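Local coordinates for beta-galactosidase/beta-glucuronidase (Faecalibacterium prausnitzii L2-6, PDB 6MVF), which binds flavin mononucleotide and, as a glycoside hydrolase of family 2, probably hydrolyses beta-glucuronides or related beta-glycosides, at residues A[449-454]-A[483-488]; A[429-434]-A[445-450]; A[333-338]-A[531-536]. All coordinates share one frame; numbering follows the deposited sequence.

Contact 1 of 3, residues A[449-454]-A[483-488]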
loop_
_atom_site.group_PDB
_atom_site.type_symbol
_atom_site.label_atom_id
_atom_site.label_comp_id
_atom_site.label_asym_id
_atom_site.label_seq_id
_atom_site.Cartn_x
_atom_site.Cartn_y
_atom_site.Cartn_z
ATOM N N VAL A 449 2.319 -43.894 -12.845
ATOM C CA VAL A 449 1.188 -43.557 -13.695
ATOM C C VAL A 449 1.768 -43.133 -15.040
ATOM O O VAL A 449 2.986 -43.019 -15.205
ATOM C CB VAL A 449 0.287 -42.452 -13.084
ATOM C CG1 VAL A 449 -0.304 -42.900 -11.741
ATOM C CG2 VAL A 449 1.057 -41.141 -12.906
ATOM N N GLU A 450 0.884 -42.931 -16.020
ATOM C CA GLU A 450 1.302 -42.816 -17.415
ATOM C C GLU A 450 0.287 -41.978 -18.175
ATOM O O GLU A 450 -0.912 -42.023 -17.892
ATOM C CB GLU A 450 1.433 -44.183 -18.111
ATOM C CG GLU A 450 2.528 -45.089 -17.563
ATOM C CD GLU A 450 2.778 -46.323 -18.437
ATOM O OE1 GLU A 450 3.013 -46.166 -19.663
ATOM O OE2 GLU A 450 2.735 -47.457 -17.895
ATOM N N SER A 451 0.775 -41.239 -19.166
ATOM C CA SER A 451 -0.119 -40.437 -19.981
ATOM C C SER A 451 0.346 -40.423 -21.433
ATOM O O SER A 451 1.532 -40.595 -21.736
ATOM C CB SER A 451 -0.237 -39.000 -19.448
ATOM O OG SER A 451 -1.038 -38.945 -18.276
ATOM N N TYR A 452 -0.606 -40.184 -22.323
ATOM C CA TYR A 452 -0.339 -40.060 -23.743
ATOM C C TYR A 452 -0.633 -38.647 -24.235
ATOM O O TYR A 452 -1.534 -37.962 -23.735
ATOM C CB TYR A 452 -1.169 -41.061 -24.546
ATOM C CG TYR A 452 -0.514 -42.400 -24.772
ATOM C CD1 TYR A 452 -0.600 -43.400 -23.827
ATOM C CD2 TYR A 452 0.159 -42.677 -25.959
ATOM C CE1 TYR A 452 -0.029 -44.648 -24.050
ATOM C CE2 TYR A 452 0.734 -43.920 -26.197
ATOM C CZ TYR A 452 0.637 -44.909 -25.234
ATOM O OH TYR A 452 1.208 -46.155 -25.440
ATOM N N ASN A 453 0.155 -38.222 -25.224
ATOM C CA ASN A 453 -0.093 -36.995 -25.965
ATOM C C ASN A 453 -0.818 -37.360 -27.267
ATOM O O ASN A 453 -0.216 -37.937 -28.182
ATOM C CB ASN A 453 1.225 -36.271 -26.235
ATOM C CG ASN A 453 1.912 -35.804 -24.959
ATOM O OD1 ASN A 453 1.355 -35.891 -23.867
ATOM N ND2 ASN A 453 3.125 -35.290 -25.098
ATOM N N HIS A 454 -2.107 -37.021 -27.365
ATOM C CA HIS A 454 -2.890 -37.365 -28.540
ATOM C C HIS A 454 -3.494 -36.133 -29.197
ATOM O O HIS A 454 -3.948 -35.203 -28.517
ATOM C CB HIS A 454 -3.997 -38.342 -28.189
ATOM C CG HIS A 454 -3.517 -39.749 -28.055
ATOM N ND1 HIS A 454 -2.765 -40.369 -29.030
ATOM C CD2 HIS A 454 -3.659 -40.649 -27.054
ATOM C CE1 HIS A 454 -2.462 -41.593 -28.633
ATOM N NE2 HIS A 454 -2.997 -41.788 -27.439
ATOM N N GLY A 483 -3.691 -41.355 -18.170
ATOM C CA GLY A 483 -4.116 -39.982 -18.315
ATOM C C GLY A 483 -3.769 -39.485 -19.706
ATOM O O GLY A 483 -3.112 -40.180 -20.484
ATOM N N ILE A 484 -4.231 -38.276 -20.016
ATOM C CA ILE A 484 -3.905 -37.623 -21.279
ATOM C C ILE A 484 -3.141 -36.345 -20.954
ATOM O O ILE A 484 -3.738 -35.346 -20.521
ATOM C CB ILE A 484 -5.152 -37.344 -22.138
ATOM C CG1 ILE A 484 -5.819 -38.670 -22.531
ATOM C CG2 ILE A 484 -4.792 -36.530 -23.390
ATOM C CD1 ILE A 484 -4.857 -39.718 -23.158
ATOM N N SER A 485 -1.819 -36.378 -21.163
ATOM C CA SER A 485 -0.957 -35.263 -20.781
ATOM C C SER A 485 -0.957 -34.124 -21.791
ATOM O O SER A 485 -0.551 -33.015 -21.437
ATOM C CB SER A 485 0.476 -35.756 -20.563
ATOM O OG SER A 485 0.865 -36.669 -21.581
ATOM N N GLU A 486 -1.333 -34.384 -23.045
ATOM C CA GLU A 486 -1.571 -33.346 -24.043
ATOM C C GLU A 486 -2.678 -33.813 -24.961
ATOM O O GLU A 486 -2.705 -34.977 -25.378
ATOM C CB GLU A 486 -0.364 -33.005 -24.938
ATOM C CG GLU A 486 0.922 -32.670 -24.246
ATOM C CD GLU A 486 2.015 -32.251 -25.219
ATOM O OE1 GLU A 486 1.718 -32.097 -26.433
ATOM O OE2 GLU A 486 3.175 -32.072 -24.763
ATOM N N TYR A 487 -3.582 -32.889 -25.249
ATOM C CA TYR A 487 -4.537 -32.958 -26.339
ATOM C C TYR A 487 -4.919 -31.517 -26.642
ATOM O O TYR A 487 -4.823 -30.650 -25.771
ATOM C CB TYR A 487 -5.764 -33.798 -25.974
ATOM C CG TYR A 487 -6.678 -33.182 -24.939
ATOM C CD1 TYR A 487 -6.430 -33.335 -23.570
ATOM C CD2 TYR A 487 -7.788 -32.445 -25.328
ATOM C CE1 TYR A 487 -7.283 -32.763 -22.621
ATOM C CE2 TYR A 487 -8.640 -31.877 -24.397
ATOM C CZ TYR A 487 -8.390 -32.039 -23.051
ATOM O OH TYR A 487 -9.266 -31.479 -22.150
ATOM N N GLY A 488 -5.322 -31.249 -27.871
ATOM C CA GLY A 488 -5.663 -29.887 -28.209
ATOM C C GLY A 488 -5.708 -29.686 -29.711
ATOM O O GLY A 488 -5.617 -30.624 -30.487
#
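The amide of Asn453 and the carboxylate of Glu486 lie one over the other, their planes 20° apart, with Asn453 ND2 3.2 Å from Glu486 CD. This is stacking and not a hydrogen bond between the two groups. ND2 instead donates to Asn398 and Glu399, while Glu486 OE1 is tied to Tyr455. The two residues are paired across the strands and point to the same face of the sheet; their like first torsions (chi1 -64° and -53°) then set amide and carboxylate alongside each other. The third flat group, the His454 ring, meets Ile484 CD1 at its edge, 4.2 Å from CD2; ND1 is taken by Ser435. Beneath these groups run two parallel strands. Gly483 N donates to Glu450 O (2.9 Å), Tyr452 N to Gly483 O (3.1 Å), and, beyond the corner at Ser485, His454 N to Glu486 O (2.9 Å). Between them Ser485 N makes only a weak bond to Tyr452 O. At the same corner Ser485 OG donates to Asn453 OD1, although the modelled separation is too short to be trusted. Tyr452 and Ile484 point to the other face, where Ile484 packs on Phe521 of helix 507-522. The pair closes a beta-alpha-beta unit of the TIM barrel through helix 466-476. Polar groups thus collect at the C-terminal ends of the strands, where family 2 glycosidases have their active site. The ND2 bonds, reaching the end of strand 391-398 beyond 428-433, probably fix which way the Asn453 amide is turned.

Contact 2 of 3, residues A[429-434]-A[445-450]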
loop_
_atom_site.group_PDB
_atom_site.type_symbol
_atom_site.label_atom_id
_atom_site.label_comp_id
_atom_site.label_asym_id
_atom_site.label_seq_id
_atom_site.Cartn_x
_atom_site.Cartn_y
_atom_site.Cartn_z
ATOM N N THR A 429 5.541 -41.035 -9.767
ATOM C CA THR A 429 6.224 -40.704 -11.012
ATOM C C THR A 429 5.275 -40.903 -12.191
ATOM O O THR A 429 4.353 -41.725 -12.141
ATOM C CB THR A 429 7.495 -41.542 -11.200
ATOM O OG1 THR A 429 7.173 -42.938 -11.175
ATOM C CG2 THR A 429 8.480 -41.258 -10.077
ATOM N N THR A 430 5.483 -40.104 -13.239
ATOM C CA THR A 430 4.642 -40.119 -14.427
ATOM C C THR A 430 5.547 -39.977 -15.638
ATOM O O THR A 430 6.751 -39.739 -15.512
ATOM C CB THR A 430 3.567 -38.999 -14.409
ATOM O OG1 THR A 430 2.605 -39.211 -15.456
ATOM C CG2 THR A 430 4.191 -37.600 -14.602
ATOM N N ILE A 431 4.941 -40.106 -16.820
ATOM C CA ILE A 431 5.640 -39.984 -18.093
ATOM C C ILE A 431 4.626 -39.520 -19.132
ATOM O O ILE A 431 3.430 -39.799 -19.022
ATOM C CB ILE A 431 6.326 -41.329 -18.481
ATOM C CG1 ILE A 431 7.139 -41.183 -19.769
ATOM C CG2 ILE A 431 5.300 -42.502 -18.569
ATOM C CD1 ILE A 431 8.180 -42.235 -19.911
ATOM N N ALA A 432 5.095 -38.799 -20.146
ATOM C CA ALA A 432 4.225 -38.383 -21.247
ATOM C C ALA A 432 4.703 -39.044 -22.537
ATOM O O ALA A 432 5.821 -38.785 -23.000
ATOM C CB ALA A 432 4.189 -36.859 -21.384
ATOM N N HIS A 433 3.864 -39.911 -23.102
ATOM C CA HIS A 433 4.208 -40.638 -24.324
ATOM C C HIS A 433 3.806 -39.860 -25.577
ATOM O O HIS A 433 2.759 -39.197 -25.611
ATOM C CB HIS A 433 3.520 -42.004 -24.350
ATOM C CG HIS A 433 3.921 -42.920 -23.238
ATOM N ND1 HIS A 433 5.216 -43.360 -23.066
ATOM C CD2 HIS A 433 3.189 -43.506 -22.258
ATOM C CE1 HIS A 433 5.267 -44.162 -22.015
ATOM N NE2 HIS A 433 4.051 -44.266 -21.508
ATOM N N VAL A 434 4.642 -39.960 -26.620
ATOM C CA VAL A 434 4.227 -39.487 -27.939
ATOM C C VAL A 434 3.085 -40.362 -28.467
ATOM O O VAL A 434 2.893 -41.514 -28.051
ATOM C CB VAL A 434 5.421 -39.455 -28.914
ATOM C CG1 VAL A 434 5.861 -40.861 -29.299
ATOM C CG2 VAL A 434 5.095 -38.612 -30.164
ATOM N N ARG A 445 4.849 -49.253 -17.622
ATOM C CA ARG A 445 5.060 -49.859 -16.314
ATOM C C ARG A 445 6.401 -49.482 -15.688
ATOM O O ARG A 445 6.821 -50.111 -14.706
ATOM C CB ARG A 445 4.898 -51.392 -16.394
ATOM C CG ARG A 445 3.642 -51.746 -17.158
ATOM C CD ARG A 445 3.204 -53.186 -17.118
ATOM N NE ARG A 445 1.790 -53.235 -17.500
ATOM C CZ ARG A 445 1.358 -53.124 -18.758
ATOM N NH1 ARG A 445 2.243 -52.979 -19.734
ATOM N NH2 ARG A 445 0.056 -53.146 -19.043
ATOM N N ILE A 446 7.083 -48.463 -16.213
ATOM C CA ILE A 446 8.261 -47.934 -15.532
ATOM C C ILE A 446 7.850 -47.020 -14.384
ATOM O O ILE A 446 8.355 -47.142 -13.260
ATOM C CB ILE A 446 9.178 -47.187 -16.520
ATOM C CG1 ILE A 446 9.784 -48.132 -17.555
ATOM C CG2 ILE A 446 10.285 -46.453 -15.764
ATOM C CD1 ILE A 446 10.757 -47.436 -18.492
ATOM N N THR A 447 6.933 -46.092 -14.656
ATOM C CA THR A 447 6.493 -45.091 -13.695
ATOM C C THR A 447 5.155 -45.500 -13.074
ATOM O O THR A 447 4.465 -46.398 -13.562
ATOM C CB THR A 447 6.398 -43.711 -14.368
ATOM O OG1 THR A 447 5.485 -43.756 -15.477
ATOM C CG2 THR A 447 7.787 -43.243 -14.861
ATOM N N ASP A 448 4.805 -44.835 -11.963
ATOM C CA ASP A 448 3.596 -45.184 -11.207
ATOM C C ASP A 448 2.321 -44.926 -12.008
ATOM O O ASP A 448 1.319 -45.637 -11.839
ATOM C CB ASP A 448 3.531 -44.399 -9.885
ATOM C CG ASP A 448 4.771 -44.596 -9.002
ATOM O OD1 ASP A 448 5.275 -45.740 -8.900
ATOM O OD2 ASP A 448 5.238 -43.597 -8.401
ATOM N N VAL A 449 2.319 -43.894 -12.845
ATOM C CA VAL A 449 1.188 -43.557 -13.695
ATOM C C VAL A 449 1.768 -43.133 -15.040
ATOM O O VAL A 449 2.986 -43.019 -15.205
ATOM C CB VAL A 449 0.287 -42.452 -13.084
ATOM C CG1 VAL A 449 -0.304 -42.900 -11.741
ATOM C CG2 VAL A 449 1.057 -41.141 -12.906
ATOM N N GLU A 450 0.884 -42.931 -16.020
ATOM C CA GLU A 450 1.302 -42.816 -17.415
ATOM C C GLU A 450 0.287 -41.978 -18.175
ATOM O O GLU A 450 -0.912 -42.023 -17.892
ATOM C CB GLU A 450 1.433 -44.183 -18.111
ATOM C CG GLU A 450 2.528 -45.089 -17.563
ATOM C CD GLU A 450 2.778 -46.323 -18.437
ATOM O OE1 GLU A 450 3.013 -46.166 -19.663
ATOM O OE2 GLU A 450 2.735 -47.457 -17.895
#
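Thr447 stands against strand 428-433 with all three side-chain atoms in use. Its CB sits 3.4 Å from Thr429 OG1. From there the methyl CG2 reaches 3.7 Å from Thr430 O, while the hydroxyl, placed between the backbone N and the carbonyl carbon (chi1 58°), turns back on its own segment and donates to Val449 O, with OG1 2.6 Å from that oxygen. The same OG1 touches Ile431 CG2 at 3.3 Å, across the direction of the isoleucine. Next door, Thr429 and Asp448 hold each other by a reciprocal pair of bonds: Asp448 N donates to Thr429 OG1 (3.1 Å), and Thr429 N donates to Asp448 OD2 (2.9 Å), reaching it from above the carboxylate plane. Outside partners complete both polar groups, Lys421 by a salt bridge to OD2 and Gln417 by a hydrogen bond to OG1. Val449 N adds a backbone bond to Thr429 O. In the TIM barrel, strand 428-433 is followed by its neighbour 450-453 without an intervening helix; 445-449 ends that connecting loop, folded back along the first strand, and Glu450 opens the next strand. Farther along, Glu450 runs side by side with Ile431, and its carboxylate is gripped at both oxygens. OE1 accepts from His433 NE2 at 2.8 Å with an N-H...O angle of 160°, on its anti side and in the imidazole plane, the ring and carboxylate planes being 70° apart; His444 ND1 is a second partner of OE1. OE2 is met from above the carboxylate plane by Arg445 N, 2.8 Å away, in a nearly straight bond.

Contact 3 of 3, residues A[333-338]-A[531-536]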
loop_
_atom_site.group_PDB
_atom_site.type_symbol
_atom_site.label_atom_id
_atom_site.label_comp_id
_atom_site.label_asym_id
_atom_site.label_seq_id
_atom_site.Cartn_x
_atom_site.Cartn_y
_atom_site.Cartn_z
ATOM N N ARG A 333 -0.269 -29.096 -15.496
ATOM C CA ARG A 333 0.980 -29.718 -15.910
ATOM C C ARG A 333 1.980 -28.622 -16.280
ATOM O O ARG A 333 1.772 -27.868 -17.241
ATOM C CB ARG A 333 0.766 -30.679 -17.079
ATOM C CG ARG A 333 2.077 -31.236 -17.597
ATOM C CD ARG A 333 1.885 -32.168 -18.767
ATOM N NE ARG A 333 3.166 -32.654 -19.268
ATOM C CZ ARG A 333 3.432 -32.860 -20.552
ATOM N NH1 ARG A 333 2.503 -32.617 -21.471
ATOM N NH2 ARG A 333 4.630 -33.297 -20.916
ATOM N N LEU A 334 3.063 -28.535 -15.517
ATOM C CA LEU A 334 4.043 -27.465 -15.689
ATOM C C LEU A 334 5.167 -27.927 -16.622
ATOM O O LEU A 334 6.317 -28.137 -16.232
ATOM C CB LEU A 334 4.560 -27.019 -14.328
ATOM C CG LEU A 334 3.524 -26.070 -13.738
ATOM C CD1 LEU A 334 3.957 -25.533 -12.397
ATOM C CD2 LEU A 334 3.243 -24.928 -14.729
ATOM N N ALA A 335 4.808 -28.068 -17.893
ATOM C CA ALA A 335 5.753 -28.536 -18.894
ATOM C C ALA A 335 6.643 -27.375 -19.353
ATOM O O ALA A 335 6.289 -26.210 -19.186
ATOM C CB ALA A 335 4.984 -29.159 -20.065
ATOM N N HIS A 336 7.823 -27.683 -19.915
ATOM C CA HIS A 336 8.443 -29.017 -20.000
ATOM C C HIS A 336 9.725 -29.001 -19.186
ATOM O O HIS A 336 10.724 -29.590 -19.583
ATOM C CB HIS A 336 8.819 -29.412 -21.439
ATOM C CG HIS A 336 7.671 -29.818 -22.314
ATOM N ND1 HIS A 336 6.927 -30.960 -22.096
ATOM C CD2 HIS A 336 7.181 -29.264 -23.451
ATOM C CE1 HIS A 336 6.010 -31.076 -23.042
ATOM N NE2 HIS A 336 6.142 -30.058 -23.877
ATOM N N TYR A 337 9.709 -28.304 -18.060
ATOM C CA TYR A 337 10.938 -27.964 -17.352
ATOM C C TYR A 337 10.530 -27.494 -15.965
ATOM O O TYR A 337 9.343 -27.457 -15.629
ATOM C CB TYR A 337 11.725 -26.900 -18.119
ATOM C CG TYR A 337 10.795 -25.900 -18.752
ATOM C CD1 TYR A 337 10.177 -24.911 -17.979
ATOM C CD2 TYR A 337 10.503 -25.957 -20.104
ATOM C CE1 TYR A 337 9.304 -23.997 -18.553
ATOM C CE2 TYR A 337 9.622 -25.051 -20.690
ATOM C CZ TYR A 337 9.024 -24.069 -19.915
ATOM O OH TYR A 337 8.148 -23.164 -20.489
ATOM N N GLN A 338 11.518 -27.151 -15.156
ATOM C CA GLN A 338 11.236 -26.579 -13.848
ATOM C C GLN A 338 10.734 -25.146 -14.018
ATOM O O GLN A 338 11.284 -24.376 -14.813
ATOM C CB GLN A 338 12.491 -26.628 -12.985
ATOM C CG GLN A 338 12.396 -25.895 -11.688
ATOM C CD GLN A 338 13.576 -26.212 -10.801
ATOM O OE1 GLN A 338 14.157 -27.294 -10.889
ATOM N NE2 GLN A 338 13.947 -25.267 -9.951
ATOM N N HIS A 531 -4.924 -32.942 -19.438
ATOM C CA HIS A 531 -4.286 -31.631 -19.497
ATOM C C HIS A 531 -4.413 -31.068 -20.905
ATOM O O HIS A 531 -3.778 -31.571 -21.837
ATOM C CB HIS A 531 -2.817 -31.721 -19.100
ATOM C CG HIS A 531 -2.593 -32.099 -17.673
ATOM N ND1 HIS A 531 -2.270 -33.382 -17.287
ATOM C CD2 HIS A 531 -2.646 -31.363 -16.534
ATOM C CE1 HIS A 531 -2.126 -33.420 -15.973
ATOM N NE2 HIS A 531 -2.348 -32.209 -15.494
ATOM N N VAL A 532 -5.218 -30.018 -21.062
ATOM C CA VAL A 532 -5.278 -29.297 -22.331
ATOM C C VAL A 532 -3.902 -28.782 -22.705
ATOM O O VAL A 532 -3.247 -28.077 -21.924
ATOM C CB VAL A 532 -6.260 -28.122 -22.239
ATOM C CG1 VAL A 532 -6.147 -27.233 -23.498
ATOM C CG2 VAL A 532 -7.656 -28.635 -22.017
ATOM N N TRP A 533 -3.454 -29.121 -23.903
ATOM C CA TRP A 533 -2.345 -28.410 -24.515
ATOM C C TRP A 533 -2.981 -27.334 -25.382
ATOM O O TRP A 533 -3.668 -27.650 -26.358
ATOM C CB TRP A 533 -1.463 -29.355 -25.322
ATOM C CG TRP A 533 -0.144 -28.743 -25.720
ATOM C CD1 TRP A 533 0.192 -28.226 -26.942
ATOM C CD2 TRP A 533 1.005 -28.582 -24.889
ATOM N NE1 TRP A 533 1.486 -27.768 -26.923
ATOM C CE2 TRP A 533 2.005 -27.968 -25.671
ATOM C CE3 TRP A 533 1.295 -28.916 -23.568
ATOM C CZ2 TRP A 533 3.261 -27.663 -25.167
ATOM C CZ3 TRP A 533 2.543 -28.621 -23.075
ATOM C CH2 TRP A 533 3.517 -28.005 -23.878
ATOM N N ASN A 534 -2.836 -26.067 -24.995
ATOM C CA ASN A 534 -2.116 -25.579 -23.819
ATOM C C ASN A 534 -3.025 -24.452 -23.255
ATOM O O ASN A 534 -3.986 -24.059 -23.921
ATOM C CB ASN A 534 -0.698 -25.094 -24.234
ATOM C CG ASN A 534 0.156 -24.605 -23.068
ATOM O OD1 ASN A 534 -0.048 -23.511 -22.551
ATOM N ND2 ASN A 534 1.151 -25.401 -22.682
ATOM N N MET A 535 -2.759 -23.949 -22.040
ATOM C CA MET A 535 -3.592 -22.875 -21.496
ATOM C C MET A 535 -3.491 -21.617 -22.343
ATOM O O MET A 535 -4.504 -20.959 -22.623
ATOM C CB MET A 535 -3.189 -22.543 -20.054
ATOM C CG MET A 535 -4.065 -21.490 -19.406
ATOM S SD MET A 535 -5.806 -21.960 -19.160
ATOM C CE MET A 535 -6.524 -20.400 -18.649
ATOM N N PHE A 536 -2.268 -21.256 -22.728
ATOM C CA PHE A 536 -1.988 -20.048 -23.479
ATOM C C PHE A 536 -1.235 -20.425 -24.740
ATOM O O PHE A 536 -0.394 -21.331 -24.705
ATOM C CB PHE A 536 -1.129 -19.062 -22.678
ATOM C CG PHE A 536 -1.643 -18.777 -21.316
ATOM C CD1 PHE A 536 -2.746 -17.940 -21.134
ATOM C CD2 PHE A 536 -1.030 -19.332 -20.211
ATOM C CE1 PHE A 536 -3.231 -17.671 -19.856
ATOM C CE2 PHE A 536 -1.509 -19.069 -18.916
ATOM C CZ PHE A 536 -2.610 -18.248 -18.737
HETATM O O HOH W 1 3.653 -26.251 -20.831
#
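No direct hydrogen bond joins the two segments here: side-chain packing of Arg333, Ala335 and His336 against His531 and Trp533 links the ends of barrel strands 331-334 and 529-532, which flank strand 292-300. Arg333 CB lies over one face of the His531 ring, 3.7 Å from its centroid and 17° off the normal, a CH-pi contact; His531 NE2 is held by Thr331. The arginine CG stands opposite the backbone N (chi1 175°) and the chain is extended from there to NE, which carries the guanidinium to Glu357, by a salt bridge, and to Asn398. Trp533 reaches across from the other segment. Ala335 CB meets its six-membered ring at the edge, 3.9 Å from CZ3, while the His336 ring approaches it obliquely, with centroids 5.1 Å apart and planes inclined by 31°. His336 ND1 is bound to Glu357. One water takes part too, donating to Ala335 O at 3.1 Å and weakly accepting from Asn534 ND2. Both turns contain a cis peptide, before His336 and before Asn534. The second follows Trp533 directly after the eighth strand, a feature familiar from the active-site end of TIM-barrel glycosidases of clan GH-A.

Overall arrangement
All three contacts belong to one TIM barrel. Strands 428-433, 450-453, 482-487 and 529-532 are successive neighbours in its sheet, and 331-334 lies farther round, beyond 292-300. Contacts 1 and 2 have centres about 10 Å apart and share Val449 and Glu450, so that the loop of contact 2 runs straight into the strand of contact 1. The centre of contact 3 is about 11 Å from that of contact 1 and about 16 Å from that of contact 2. Along the chain its two segments bracket the other contacts. Glu486 of contact 1 packs against His336 of contact 3, and Ala432 touches Arg333, bringing these strand ends together at the mouth where such barrels bind substrate.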